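Local atomic coordinates of protein similar to metal-dependent hydrolase (Staphylococcus aureus subsp. aureus Mu50, PDB entry 3ESH), a protein that probably catalyses metal-dependent hydrolysis as a member of the metallo-beta-lactamase superfamily, although its substrate is not known. Residues A[198-203]-A[243-248]; A[6-11]-A[192-197]; A[108-113]-A[149-154]. One frame throughout, in Å; residues are numbered along the deposited sequence.

In the fold
Contacts 1 and 2 adjoin, with centres about 9 Å apart. They share a sheet in which strands 190-196 and 199-203 are neighbours. K200 NZ of contact 1 and E195 OE2 of contact 2 form a 2.7 Å salt bridge. A201 O is 2.8 Å from I194 N in a probable backbone hydrogen bond. Contact 2 packs this sheet against the other large sheet through strand 6-10. Contact 3 lies across the chain's centre, about 27 Å from contact 1 and about 25 Å from contact 2, centre to centre. It holds H110, which with H185 and D206 may form an empty metal site. The side chain of H203 in contact 1 lies near those residues without touching them.

Contact 1. Residues A[198-203]-A[243-248]; sequences GDKAVH and QQYWFL
K200 packs on Y245 just before the parallel pairing of strands 199-203 and 246-248 begins at A201 and W246. Helix 226-242 lies between the strands in the chain, making a beta-alpha-beta crossover within one sheet of the metallo-beta-lactamase fold. K200 CB sits over the centre of the Y245 ring, 3.4 Å from its centroid, in a CH-pi contact. K200 CD passes out beyond the rim, 3.4 Å from CE1 of Y245, and the NZ ammonium goes on to a salt bridge with E195. K200 O accepts from W246 N at 2.9 Å. A201 CB lies 4.1 Å from W246 CB. V202 N donates to W246 O at 2.8 Å, and V202 O accepts from L248 N at 2.8 Å. On the other face of the sheet, V202 CG1 and F247 CD1 meet at 3.8 Å, side by side and pointing the same way. F240 of helix 226-242 covers both. With CG anti to the backbone N (chi1 173°), the H203 ring lies beside the end of strand 246-248. Its ND1 donates to L248 O at 3.0 Å, almost straight at 178°, with the oxygen in the imidazole plane and the donor 57° out of the carbonyl plane.

Contact 2. Residues A[6-11]-A[192-197]; sequences ISIHYL and ITIESQ
S196 OG is hydrogen-bonded to D5 N, just ahead of I6, the residue that S196 touches across the contact. With OG anti to its own backbone N (chi1 -168°), the hydroxyl meets D5 N. This polar tie joins the end of strand 190-196 to the residue just before strand 6-10. Beside it, S196 CB packs on I6 CG1 at 3.6 Å. The remainder of the contact is apolar. The side chain of I6 is extended, with CD1 anti to CA (chi2 -178°). Its CD1 reaches I194 CG2 at 3.5 Å, and the two side chains cross obliquely. I6 CG2 is also near this methyl, 4.1 Å from I194 CG2. The other branch of I194 points to I8. There the two delta methyls meet tip to tip, I8 CD1 to I194 CD1, at 3.4 Å. I194 therefore serves both isoleucines, one with each branch. The N-to-C directions of the two short strand segments differ by 143°, and their axes come within 8.5 Å. The strands belong to different sheets and meet through side chains. I53 of strand 51-54 and I177 of strand 177-181 extend the same isoleucine-rich layer. This is the apolar interior between the two facing beta sheets of the alpha-beta/beta-alpha sandwich, the fold of the metallo-beta-lactamase superfamily.

Contact 3. Residues A[108-113]-A[149-154]; sequences HMHFDH and KSTYWD
F111 packs against W153 and T151. F111 CG sits between the backbone N and the carbonyl carbon (chi1 84°), which carries the ring alongside W153. F111 CB lies over the six-membered ring of W153, 3.4 Å from its centroid, in a CH-pi contact. The two rings are nearly parallel, at 10°, but slid apart with little overlap. T151 CG2 meets the edge of the F111 ring, 3.6 Å from CD1 of F111. T151 OG1 lies over one face of the H110 imidazole, 3.3 Å from CD2 of H110. Y152 CE1 approaches the edge of that imidazole, 3.5 Å from H110 CD2. A water lies between the backbones, 2.7 Å from O of selenomethionine M109 and 2.8 Å from T151 O; it cannot donate to every acceptor near it. W153 NE1 donates to S150 O at 2.8 Å, which helps to orient the indole. H108, H110, D112 and H113 spell the superfamily's metal-binding HxHxDH signature. H110, H185 and D206 face one vacant point, consistent with an unfilled metal site. E137 OE2 is hydrogen-bonded to both Y152 OH and M109 N, and F141 touches both their side chains. The 149-154 loop, which follows helix 135-142 and precedes strand 164-167 in the chain, lies against the start of helix 111-114.

Contact 1. Residues A[198-203]-A[243-248]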
loop_
_atom_site.group_PDB
_atom_site.type_symbol
_atom_site.label_atom_id
_atom_site.label_comp_id
_atom_site.label_asym_id
_atom_site.label_seq_id
_atom_site.Cartn_x
_atom_site.Cartn_y
_atom_site.Cartn_z
ATOM N N GLY A 198 -4.347 15.920 -36.593
ATOM C CA GLY A 198 -3.421 14.838 -36.339
ATOM C C GLY A 198 -2.249 15.287 -35.486
ATOM O O GLY A 198 -1.445 14.472 -35.043
ATOM N N ASP A 199 -2.159 16.590 -35.244
ATOM C CA ASP A 199 -1.065 17.153 -34.463
ATOM C C ASP A 199 -1.150 16.864 -32.971
ATOM O O ASP A 199 -2.236 16.839 -32.383
ATOM C CB ASP A 199 -0.987 18.661 -34.685
ATOM C CG ASP A 199 -0.942 19.027 -36.150
ATOM O OD1 ASP A 199 -0.280 18.301 -36.915
ATOM O OD2 ASP A 199 -1.559 20.043 -36.535
ATOM N N LYS A 200 0.015 16.664 -32.362
ATOM C CA LYS A 200 0.100 16.360 -30.950
ATOM C C LYS A 200 1.185 17.173 -30.257
ATOM O O LYS A 200 2.261 17.387 -30.807
ATOM C CB LYS A 200 0.364 14.867 -30.781
ATOM C CG LYS A 200 -0.629 13.996 -31.549
ATOM C CD LYS A 200 -0.205 12.539 -31.556
ATOM C CE LYS A 200 -1.137 11.682 -32.392
ATOM N NZ LYS A 200 -2.530 11.716 -31.866
ATOM N N ALA A 201 0.881 17.646 -29.054
ATOM C CA ALA A 201 1.822 18.411 -28.261
ATOM C C ALA A 201 1.684 17.967 -26.821
ATOM O O ALA A 201 0.620 17.496 -26.410
ATOM C CB ALA A 201 1.532 19.887 -28.375
ATOM N N VAL A 202 2.759 18.108 -26.054
ATOM C CA VAL A 202 2.723 17.726 -24.660
ATOM C C VAL A 202 3.650 18.579 -23.815
ATOM O O VAL A 202 4.715 18.996 -24.261
ATOM C CB VAL A 202 3.105 16.241 -24.471
ATOM C CG1 VAL A 202 4.550 16.017 -24.882
ATOM C CG2 VAL A 202 2.871 15.820 -23.026
ATOM N N HIS A 203 3.215 18.855 -22.594
ATOM C CA HIS A 203 4.003 19.615 -21.647
ATOM C C HIS A 203 4.114 18.712 -20.433
ATOM O O HIS A 203 3.133 18.490 -19.733
ATOM C CB HIS A 203 3.312 20.918 -21.255
ATOM C CG HIS A 203 4.018 21.656 -20.161
ATOM N ND1 HIS A 203 5.345 22.007 -20.243
ATOM C CD2 HIS A 203 3.587 22.069 -18.946
ATOM C CE1 HIS A 203 5.711 22.602 -19.118
ATOM N NE2 HIS A 203 4.664 22.649 -18.321
ATOM N N GLN A 243 5.258 9.019 -31.486
ATOM C CA GLN A 243 4.022 9.611 -31.984
ATOM C C GLN A 243 4.227 11.000 -32.574
ATOM O O GLN A 243 3.257 11.681 -32.938
ATOM C CB GLN A 243 2.990 9.679 -30.862
ATOM C CG GLN A 243 2.504 8.317 -30.417
ATOM C CD GLN A 243 1.576 7.695 -31.425
ATOM O OE1 GLN A 243 0.462 8.173 -31.618
ATOM N NE2 GLN A 243 2.029 6.632 -32.084
ATOM N N GLN A 244 5.484 11.417 -32.665
ATOM C CA GLN A 244 5.831 12.712 -33.232
ATOM C C GLN A 244 5.197 13.901 -32.513
ATOM O O GLN A 244 4.663 14.817 -33.145
ATOM C CB GLN A 244 5.467 12.752 -34.713
ATOM C CG GLN A 244 6.209 11.733 -35.556
ATOM C CD GLN A 244 6.377 12.179 -37.005
ATOM O OE1 GLN A 244 6.849 11.415 -37.851
ATOM N NE2 GLN A 244 5.997 13.424 -37.295
ATOM N N TYR A 245 5.278 13.882 -31.187
ATOM C CA TYR A 245 4.738 14.948 -30.361
ATOM C C TYR A 245 5.679 16.144 -30.290
ATOM O O TYR A 245 6.893 16.009 -30.451
ATOM C CB TYR A 245 4.533 14.472 -28.927
ATOM C CG TYR A 245 3.178 13.907 -28.598
ATOM C CD1 TYR A 245 2.767 12.672 -29.100
ATOM C CD2 TYR A 245 2.332 14.576 -27.723
ATOM C CE1 TYR A 245 1.541 12.117 -28.724
ATOM C CE2 TYR A 245 1.118 14.034 -27.343
ATOM C CZ TYR A 245 0.728 12.806 -27.839
ATOM O OH TYR A 245 -0.454 12.261 -27.415
ATOM N N TRP A 246 5.103 17.316 -30.053
ATOM C CA TRP A 246 5.875 18.528 -29.871
ATOM C C TRP A 246 6.005 18.625 -28.360
ATOM O O TRP A 246 5.012 18.494 -27.644
ATOM C CB TRP A 246 5.112 19.752 -30.370
ATOM C CG TRP A 246 5.331 20.067 -31.805
ATOM C CD1 TRP A 246 4.545 19.702 -32.857
ATOM C CD2 TRP A 246 6.412 20.817 -32.349
ATOM N NE1 TRP A 246 5.072 20.184 -34.027
ATOM C CE2 TRP A 246 6.223 20.872 -33.742
ATOM C CE3 TRP A 246 7.531 21.446 -31.792
ATOM C CZ2 TRP A 246 7.110 21.540 -34.593
ATOM C CZ3 TRP A 246 8.413 22.110 -32.639
ATOM C CH2 TRP A 246 8.194 22.149 -34.026
ATOM N N PHE A 247 7.217 18.830 -27.864
ATOM C CA PHE A 247 7.410 18.952 -26.431
ATOM C C PHE A 247 7.439 20.428 -26.090
ATOM O O PHE A 247 8.276 21.171 -26.603
ATOM C CB PHE A 247 8.718 18.287 -26.013
ATOM C CG PHE A 247 8.653 16.781 -25.967
ATOM C CD1 PHE A 247 8.316 16.124 -24.794
ATOM C CD2 PHE A 247 8.944 16.021 -27.096
ATOM C CE1 PHE A 247 8.273 14.742 -24.734
ATOM C CE2 PHE A 247 8.905 14.632 -27.052
ATOM C CZ PHE A 247 8.569 13.991 -25.869
ATOM N N LEU A 248 6.507 20.857 -25.245
ATOM C CA LEU A 248 6.425 22.252 -24.824
ATOM C C LEU A 248 7.137 22.431 -23.479
ATOM O O LEU A 248 7.068 21.562 -22.607
ATOM C CB LEU A 248 4.968 22.682 -24.696
ATOM C CG LEU A 248 4.077 22.456 -25.922
ATOM C CD1 LEU A 248 2.677 23.018 -25.670
ATOM C CD2 LEU A 248 4.709 23.119 -27.129
#

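Contact 2. Residues A[6-11]-A[192-197]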
loop_
_atom_site.group_PDB
_atom_site.type_symbol
_atom_site.label_atom_id
_atom_site.label_comp_id
_atom_site.label_asym_id
_atom_site.label_seq_id
_atom_site.Cartn_x
_atom_site.Cartn_y
_atom_site.Cartn_z
ATOM N N ILE A 6 -5.842 24.215 -32.857
ATOM C CA ILE A 6 -5.388 24.861 -31.632
ATOM C C ILE A 6 -4.146 25.730 -31.794
ATOM O O ILE A 6 -3.159 25.328 -32.415
ATOM C CB ILE A 6 -5.124 23.809 -30.519
ATOM C CG1 ILE A 6 -6.393 22.975 -30.283
ATOM C CG2 ILE A 6 -4.692 24.504 -29.237
ATOM C CD1 ILE A 6 -6.275 21.934 -29.188
ATOM N N SER A 7 -4.204 26.930 -31.227
ATOM C CA SER A 7 -3.078 27.844 -31.277
ATOM C C SER A 7 -2.350 27.799 -29.917
ATOM O O SER A 7 -2.977 27.880 -28.862
ATOM C CB SER A 7 -3.578 29.250 -31.595
ATOM O OG SER A 7 -2.499 30.119 -31.872
ATOM N N ILE A 8 -1.029 27.663 -29.946
ATOM C CA ILE A 8 -0.246 27.581 -28.717
ATOM C C ILE A 8 0.833 28.661 -28.662
ATOM O O ILE A 8 1.558 28.845 -29.627
ATOM C CB ILE A 8 0.452 26.205 -28.597
ATOM C CG1 ILE A 8 -0.587 25.078 -28.546
ATOM C CG2 ILE A 8 1.320 26.175 -27.360
ATOM C CD1 ILE A 8 -1.430 25.070 -27.294
ATOM N N HIS A 9 0.934 29.364 -27.534
ATOM C CA HIS A 9 1.940 30.407 -27.350
ATOM C C HIS A 9 2.440 30.438 -25.919
ATOM O O HIS A 9 1.862 29.808 -25.039
ATOM C CB HIS A 9 1.379 31.790 -27.677
ATOM C CG HIS A 9 0.889 31.930 -29.082
ATOM N ND1 HIS A 9 -0.437 31.791 -29.426
ATOM C CD2 HIS A 9 1.558 32.156 -30.236
ATOM C CE1 HIS A 9 -0.566 31.925 -30.733
ATOM N NE2 HIS A 9 0.628 32.147 -31.249
ATOM N N TYR A 10 3.513 31.179 -25.685
ATOM C CA TYR A 10 4.054 31.303 -24.343
ATOM C C TYR A 10 3.908 32.745 -23.844
ATOM O O TYR A 10 3.836 33.683 -24.643
ATOM C CB TYR A 10 5.520 30.837 -24.303
ATOM C CG TYR A 10 6.482 31.610 -25.172
ATOM C CD1 TYR A 10 6.864 32.912 -24.841
ATOM C CD2 TYR A 10 7.031 31.035 -26.316
ATOM C CE1 TYR A 10 7.775 33.620 -25.631
ATOM C CE2 TYR A 10 7.941 31.731 -27.111
ATOM C CZ TYR A 10 8.311 33.023 -26.767
ATOM O OH TYR A 10 9.214 33.710 -27.557
ATOM N N LEU A 11 3.844 32.910 -22.525
ATOM C CA LEU A 11 3.696 34.223 -21.913
ATOM C C LEU A 11 4.804 34.445 -20.882
ATOM O O LEU A 11 5.108 33.562 -20.072
ATOM C CB LEU A 11 2.343 34.322 -21.223
ATOM C CG LEU A 11 1.122 33.822 -21.986
ATOM C CD1 LEU A 11 -0.055 33.656 -21.023
ATOM C CD2 LEU A 11 0.781 34.793 -23.118
ATOM N N ILE A 192 0.284 17.608 -19.228
ATOM C CA ILE A 192 -0.847 17.937 -20.092
ATOM C C ILE A 192 -0.537 17.673 -21.565
ATOM O O ILE A 192 0.565 17.949 -22.041
ATOM C CB ILE A 192 -1.241 19.428 -19.898
ATOM C CG1 ILE A 192 -1.560 19.678 -18.418
ATOM C CG2 ILE A 192 -2.430 19.776 -20.761
ATOM C CD1 ILE A 192 -1.487 21.132 -17.982
ATOM N N THR A 193 -1.508 17.126 -22.283
ATOM C CA THR A 193 -1.339 16.843 -23.700
ATOM C C THR A 193 -2.382 17.612 -24.509
ATOM O O THR A 193 -3.513 17.801 -24.060
ATOM C CB THR A 193 -1.490 15.335 -24.007
ATOM O OG1 THR A 193 -2.748 14.874 -23.514
ATOM C CG2 THR A 193 -0.376 14.538 -23.354
ATOM N N ILE A 194 -1.989 18.050 -25.701
ATOM C CA ILE A 194 -2.871 18.794 -26.588
ATOM C C ILE A 194 -2.941 18.076 -27.930
ATOM O O ILE A 194 -1.911 17.731 -28.501
ATOM C CB ILE A 194 -2.329 20.212 -26.814
ATOM C CG1 ILE A 194 -1.892 20.809 -25.481
ATOM C CG2 ILE A 194 -3.397 21.089 -27.429
ATOM C CD1 ILE A 194 -1.217 22.151 -25.591
ATOM N N GLU A 195 -4.151 17.848 -28.430
ATOM C CA GLU A 195 -4.334 17.174 -29.715
ATOM C C GLU A 195 -5.454 17.799 -30.533
ATOM O O GLU A 195 -6.555 17.966 -30.043
ATOM C CB GLU A 195 -4.635 15.691 -29.505
ATOM C CG GLU A 195 -3.436 14.854 -29.080
ATOM C CD GLU A 195 -3.812 13.416 -28.701
ATOM O OE1 GLU A 195 -4.145 13.174 -27.513
ATOM O OE2 GLU A 195 -3.786 12.534 -29.591
ATOM N N SER A 196 -5.149 18.158 -31.776
ATOM C CA SER A 196 -6.118 18.745 -32.703
ATOM C C SER A 196 -5.719 18.223 -34.075
ATOM O O SER A 196 -4.537 18.246 -34.420
ATOM C CB SER A 196 -6.045 20.273 -32.674
ATOM O OG SER A 196 -7.159 20.850 -33.349
ATOM N N GLN A 197 -6.690 17.763 -34.862
ATOM C CA GLN A 197 -6.377 17.193 -36.169
ATOM C C GLN A 197 -5.450 16.020 -35.863
ATOM O O GLN A 197 -5.723 15.230 -34.959
ATOM C CB GLN A 197 -5.631 18.194 -37.060
ATOM C CG GLN A 197 -6.499 18.980 -38.013
ATOM C CD GLN A 197 -7.589 19.752 -37.309
ATOM O OE1 GLN A 197 -8.548 19.170 -36.794
ATOM N NE2 GLN A 197 -7.449 21.070 -37.278
#

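Contact 3. Residues A[108-113]-A[149-154]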
loop_
_atom_site.group_PDB
_atom_site.type_symbol
_atom_site.label_atom_id
_atom_site.label_comp_id
_atom_site.label_asym_id
_atom_site.label_seq_id
_atom_site.Cartn_x
_atom_site.Cartn_y
_atom_site.Cartn_z
ATOM N N HIS A 108 1.424 21.665 -11.182
ATOM C CA HIS A 108 1.657 21.538 -9.750
ATOM C C HIS A 108 1.639 22.927 -9.109
ATOM O O HIS A 108 1.703 23.914 -9.808
ATOM C CB HIS A 108 2.959 20.775 -9.458
ATOM C CG HIS A 108 4.195 21.438 -9.979
ATOM N ND1 HIS A 108 4.345 21.804 -11.298
ATOM C CD2 HIS A 108 5.368 21.727 -9.370
ATOM C CE1 HIS A 108 5.556 22.287 -11.485
ATOM N NE2 HIS A 108 6.202 22.251 -10.329
HETATM N N MSE A 109 1.534 22.991 -7.785
HETATM C CA MSE A 109 1.413 24.262 -7.058
HETATM C C MSE A 109 2.655 24.906 -6.430
HETATM O O MSE A 109 2.538 25.749 -5.540
HETATM C CB MSE A 109 0.330 24.122 -5.986
HETATM C CG MSE A 109 -1.059 23.874 -6.534
HETATM SE SE MSE A 109 -1.812 25.386 -7.561
HETATM C CE MSE A 109 -1.737 26.655 -6.103
ATOM N N HIS A 110 3.838 24.522 -6.899
ATOM C CA HIS A 110 5.070 25.123 -6.385
ATOM C C HIS A 110 5.023 26.635 -6.702
ATOM O O HIS A 110 4.319 27.056 -7.627
ATOM C CB HIS A 110 6.276 24.431 -7.025
ATOM C CG HIS A 110 6.534 23.062 -6.479
ATOM N ND1 HIS A 110 7.457 22.202 -7.031
ATOM C CD2 HIS A 110 6.003 22.411 -5.420
ATOM C CE1 HIS A 110 7.482 21.083 -6.332
ATOM N NE2 HIS A 110 6.610 21.183 -5.349
ATOM N N PHE A 111 5.756 27.445 -5.944
ATOM C CA PHE A 111 5.710 28.892 -6.142
ATOM C C PHE A 111 6.102 29.357 -7.543
ATOM O O PHE A 111 5.504 30.288 -8.079
ATOM C CB PHE A 111 6.577 29.613 -5.100
ATOM C CG PHE A 111 8.028 29.701 -5.473
ATOM C CD1 PHE A 111 8.911 28.682 -5.143
ATOM C CD2 PHE A 111 8.510 30.807 -6.168
ATOM C CE1 PHE A 111 10.260 28.762 -5.498
ATOM C CE2 PHE A 111 9.851 30.905 -6.530
ATOM C CZ PHE A 111 10.731 29.880 -6.194
ATOM N N ASP A 112 7.100 28.712 -8.136
ATOM C CA ASP A 112 7.537 29.092 -9.470
ATOM C C ASP A 112 6.417 28.924 -10.503
ATOM O O ASP A 112 6.520 29.411 -11.619
ATOM C CB ASP A 112 8.789 28.286 -9.879
ATOM C CG ASP A 112 8.665 26.792 -9.580
ATOM O OD1 ASP A 112 8.314 26.436 -8.431
ATOM O OD2 ASP A 112 8.939 25.962 -10.499
ATOM N N HIS A 113 5.334 28.263 -10.117
ATOM C CA HIS A 113 4.208 28.038 -11.026
ATOM C C HIS A 113 2.893 28.684 -10.580
ATOM O O HIS A 113 2.068 29.044 -11.415
ATOM C CB HIS A 113 3.944 26.530 -11.214
ATOM C CG HIS A 113 5.040 25.790 -11.932
ATOM N ND1 HIS A 113 6.329 25.700 -11.446
ATOM C CD2 HIS A 113 5.033 25.101 -13.095
ATOM C CE1 HIS A 113 7.071 24.991 -12.280
ATOM N NE2 HIS A 113 6.309 24.615 -13.289
ATOM N N LYS A 149 7.085 22.959 2.342
ATOM C CA LYS A 149 6.689 24.219 2.941
ATOM C C LYS A 149 7.440 25.325 2.208
ATOM O O LYS A 149 6.891 26.396 1.925
ATOM C CB LYS A 149 7.083 24.203 4.414
ATOM C CG LYS A 149 6.930 25.506 5.147
ATOM C CD LYS A 149 7.950 25.600 6.275
ATOM C CE LYS A 149 7.864 24.405 7.229
ATOM N NZ LYS A 149 8.888 24.439 8.326
ATOM N N SER A 150 8.702 25.046 1.889
ATOM C CA SER A 150 9.540 26.016 1.190
ATOM C C SER A 150 8.996 26.477 -0.177
ATOM O O SER A 150 9.341 27.560 -0.631
ATOM C CB SER A 150 10.971 25.481 1.053
ATOM O OG SER A 150 11.003 24.294 0.295
ATOM N N THR A 151 8.157 25.679 -0.835
ATOM C CA THR A 151 7.584 26.122 -2.118
ATOM C C THR A 151 6.060 26.277 -2.126
ATOM O O THR A 151 5.517 27.000 -2.953
ATOM C CB THR A 151 8.006 25.225 -3.324
ATOM O OG1 THR A 151 7.820 23.841 -3.006
ATOM C CG2 THR A 151 9.457 25.476 -3.676
ATOM N N TYR A 152 5.369 25.603 -1.214
ATOM C CA TYR A 152 3.920 25.745 -1.109
ATOM C C TYR A 152 3.701 26.859 -0.096
ATOM O O TYR A 152 3.932 26.658 1.090
ATOM C CB TYR A 152 3.272 24.474 -0.592
ATOM C CG TYR A 152 3.338 23.313 -1.557
ATOM C CD1 TYR A 152 2.977 23.473 -2.886
ATOM C CD2 TYR A 152 3.690 22.039 -1.125
ATOM C CE1 TYR A 152 2.960 22.396 -3.761
ATOM C CE2 TYR A 152 3.665 20.948 -1.993
ATOM C CZ TYR A 152 3.305 21.136 -3.308
ATOM O OH TYR A 152 3.314 20.077 -4.190
ATOM N N TRP A 153 3.267 28.025 -0.567
ATOM C CA TRP A 153 3.074 29.175 0.309
ATOM C C TRP A 153 1.630 29.564 0.522
ATOM O O TRP A 153 0.861 29.611 -0.441
ATOM C CB TRP A 153 3.793 30.404 -0.254
ATOM C CG TRP A 153 5.219 30.199 -0.685
ATOM C CD1 TRP A 153 6.099 29.267 -0.218
ATOM C CD2 TRP A 153 5.960 31.034 -1.576
ATOM N NE1 TRP A 153 7.339 29.477 -0.753
ATOM C CE2 TRP A 153 7.283 30.560 -1.592
ATOM C CE3 TRP A 153 5.630 32.150 -2.361
ATOM C CZ2 TRP A 153 8.288 31.159 -2.363
ATOM C CZ3 TRP A 153 6.625 32.744 -3.125
ATOM C CH2 TRP A 153 7.940 32.244 -3.118
ATOM N N ASP A 154 1.276 29.851 1.780
ATOM C CA ASP A 154 -0.077 30.285 2.145
ATOM C C ASP A 154 -0.328 31.552 1.345
ATOM O O ASP A 154 -1.431 31.805 0.857
ATOM C CB ASP A 154 -0.152 30.642 3.637
ATOM C CG ASP A 154 -0.131 29.423 4.535
ATOM O OD1 ASP A 154 0.199 29.564 5.731
ATOM O OD2 ASP A 154 -0.460 28.326 4.046
HETATM O O HOH W 1 3.082 27.861 -3.990
#